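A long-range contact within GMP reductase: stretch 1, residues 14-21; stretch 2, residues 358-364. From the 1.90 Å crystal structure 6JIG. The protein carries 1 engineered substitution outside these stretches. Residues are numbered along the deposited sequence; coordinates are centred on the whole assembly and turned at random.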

# COMPACT_ATOMS: atom_id res chain seq x y z
N THR A 14 -22.02 -4.61 22.42
CA THR A 14 -22.43 -5.19 21.15
C THR A 14 -21.93 -6.63 21.05
O THR A 14 -21.31 -7.16 21.98
N TYR A 15 -22.20 -7.27 19.90
CA TYR A 15 -21.87 -8.69 19.76
C TYR A 15 -20.37 -8.93 19.95
O TYR A 15 -19.97 -9.87 20.64
N ASP A 16 -19.54 -8.07 19.35
CA ASP A 16 -18.09 -8.23 19.48
C ASP A 16 -17.57 -8.00 20.89
O ASP A 16 -16.37 -8.22 21.13
N ASP A 17 -18.41 -7.57 21.83
CA ASP A 17 -17.96 -7.40 23.21
C ASP A 17 -18.04 -8.67 24.04
O ASP A 17 -17.52 -8.69 25.16
N VAL A 18 -18.72 -9.72 23.57
CA VAL A 18 -18.97 -10.87 24.44
C VAL A 18 -18.70 -12.18 23.70
O VAL A 18 -18.64 -12.25 22.47
N LEU A 19 -18.50 -13.23 24.50
CA LEU A 19 -18.53 -14.61 24.02
C LEU A 19 -19.55 -15.38 24.83
O LEU A 19 -19.83 -15.02 25.97
N ILE A 20 -20.10 -16.44 24.23
CA ILE A 20 -20.96 -17.38 24.94
C ILE A 20 -20.09 -18.32 25.78
O ILE A 20 -19.17 -18.95 25.26
N ILE A 21 -20.35 -18.38 27.07
CA ILE A 21 -19.56 -19.23 27.96
C ILE A 21 -19.99 -20.68 27.73
O ILE A 21 -21.19 -20.98 27.82
N GLY A 358 -21.77 -16.86 14.45
CA GLY A 358 -21.52 -16.66 15.87
C GLY A 358 -22.32 -15.52 16.46
O GLY A 358 -22.81 -15.61 17.59
N ASP A 359 -22.48 -14.43 15.71
CA ASP A 359 -23.31 -13.32 16.18
C ASP A 359 -24.77 -13.73 16.31
O ASP A 359 -25.49 -13.26 17.21
N ILE A 360 -25.24 -14.60 15.42
CA ILE A 360 -26.61 -15.10 15.52
C ILE A 360 -26.80 -15.88 16.82
O ILE A 360 -27.80 -15.70 17.53
N SER A 361 -25.84 -16.75 17.16
CA SER A 361 -25.91 -17.44 18.45
C SER A 361 -25.99 -16.45 19.61
O SER A 361 -26.75 -16.66 20.56
N LYS A 362 -25.20 -15.38 19.55
CA LYS A 362 -25.24 -14.41 20.64
C LYS A 362 -26.59 -13.71 20.70
O LYS A 362 -27.12 -13.47 21.79
N ALA A 363 -27.13 -13.33 19.54
CA ALA A 363 -28.42 -12.64 19.53
C ALA A 363 -29.52 -13.50 20.14
O ALA A 363 -30.30 -13.04 20.98
N ILE A 364 -29.58 -14.77 19.74
CA ILE A 364 -30.56 -15.70 20.32
C ILE A 364 -30.29 -15.90 21.81
O ILE A 364 -31.21 -15.89 22.63

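A buried lysine from a helix ties down the backbone of a short 3-10 turn and the strand that follows it, with Tyr 15 and Ile 20 supplying apolar packing around its stem. Helix 358-364 and strand 18-20 cross nearly at right angles (83°), their axes 8.9 Å apart at closest approach. Lys 362 points toward the first stretch, m at chi1 and t at chi2 to chi4, so its chain is almost fully extended. Its NZ donates hydrogen bonds to Tyr 15 O (3.0 Å) and Val 18 O (2.8 Å), giving the buried ammonium two carbonyl acceptors; Tyr 15 O also accepts from Val 18 N (3.2 Å). Tyr 15, chi1 m, points toward the helix: its CD1 lies 4.0 Å from Lys 362 CB, its OH 3.5 Å from Ala 363 CB, and Asp 359 O sits over one face of the ring. Ile 20 (m, t) also points in, placing CD1 3.6 Å from Ser 361 CB and 4.2 Å from Lys 362 CG. Val 18 (m) points sideways, with CG2 4.2 Å from Lys 362 CD. Asp 359 (m) brings OD1 within 3.7 Å of Tyr 15 CB but also 4.5 Å from Asp 16 OD1, a proximity of like charges. Asp 17 points away; its OD2 accepts from Thr 14 N (2.8 Å).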

# COMPACT_ATOMS: atom_id res chain seq x y z
CB THR A 14 -21.95 -4.34 19.96
OG1 THR A 14 -22.64 -4.78 18.79
CG2 THR A 14 -20.45 -4.50 19.77
CB TYR A 15 -22.30 -9.22 18.40
CG TYR A 15 -23.79 -9.12 18.19
CD1 TYR A 15 -24.68 -9.70 19.09
CD2 TYR A 15 -24.32 -8.42 17.11
CE1 TYR A 15 -26.05 -9.61 18.90
CE2 TYR A 15 -25.71 -8.33 16.91
CZ TYR A 15 -26.55 -8.92 17.82
OH TYR A 15 -27.92 -8.85 17.66
CB ASP A 16 -17.36 -7.30 18.52
CG ASP A 16 -17.27 -7.85 17.12
OD1 ASP A 16 -17.63 -9.03 16.92
OD2 ASP A 16 -16.86 -7.10 16.22
CB ASP A 17 -18.77 -6.31 23.92
CG ASP A 17 -18.41 -4.89 23.46
OD1 ASP A 17 -17.21 -4.54 23.48
OD2 ASP A 17 -19.33 -4.13 23.08
CB VAL A 18 -20.42 -10.87 25.00
CG1 VAL A 18 -20.66 -9.61 25.85
CG2 VAL A 18 -21.45 -10.95 23.88
CB LEU A 19 -17.17 -15.29 24.16
CG LEU A 19 -16.03 -14.65 23.38
CD1 LEU A 19 -14.73 -15.27 23.89
CD2 LEU A 19 -16.21 -14.89 21.89
CB ILE A 20 -21.82 -18.18 23.96
CG1 ILE A 20 -22.79 -17.23 23.24
CG2 ILE A 20 -22.58 -19.31 24.69
CD1 ILE A 20 -23.40 -17.87 21.97
CB ILE A 21 -19.77 -18.84 29.42
CG1 ILE A 21 -19.29 -17.42 29.70
CG2 ILE A 21 -19.02 -19.82 30.34
CD1 ILE A 21 -19.80 -16.89 31.05
CB ASP A 359 -23.20 -12.14 15.21
CG ASP A 359 -21.80 -11.59 15.12
OD1 ASP A 359 -21.00 -11.83 16.05
OD2 ASP A 359 -21.50 -10.92 14.10
CB ILE A 360 -26.94 -15.96 14.28
CG1 ILE A 360 -26.90 -15.08 13.03
CG2 ILE A 360 -28.32 -16.63 14.46
CD1 ILE A 360 -27.15 -15.86 11.72
CB SER A 361 -24.72 -18.38 18.65
OG SER A 361 -24.53 -19.28 17.57
CB LYS A 362 -24.11 -13.38 20.47
CG LYS A 362 -22.71 -14.01 20.50
CD LYS A 362 -21.60 -12.95 20.22
CE LYS A 362 -20.27 -13.63 19.91
NZ LYS A 362 -19.17 -12.61 19.71
CB ALA A 363 -28.77 -12.23 18.10
CB ILE A 364 -30.55 -17.05 19.57
CG1 ILE A 364 -30.79 -16.86 18.07
CG2 ILE A 364 -31.58 -17.99 20.17
CD1 ILE A 364 -32.12 -16.19 17.73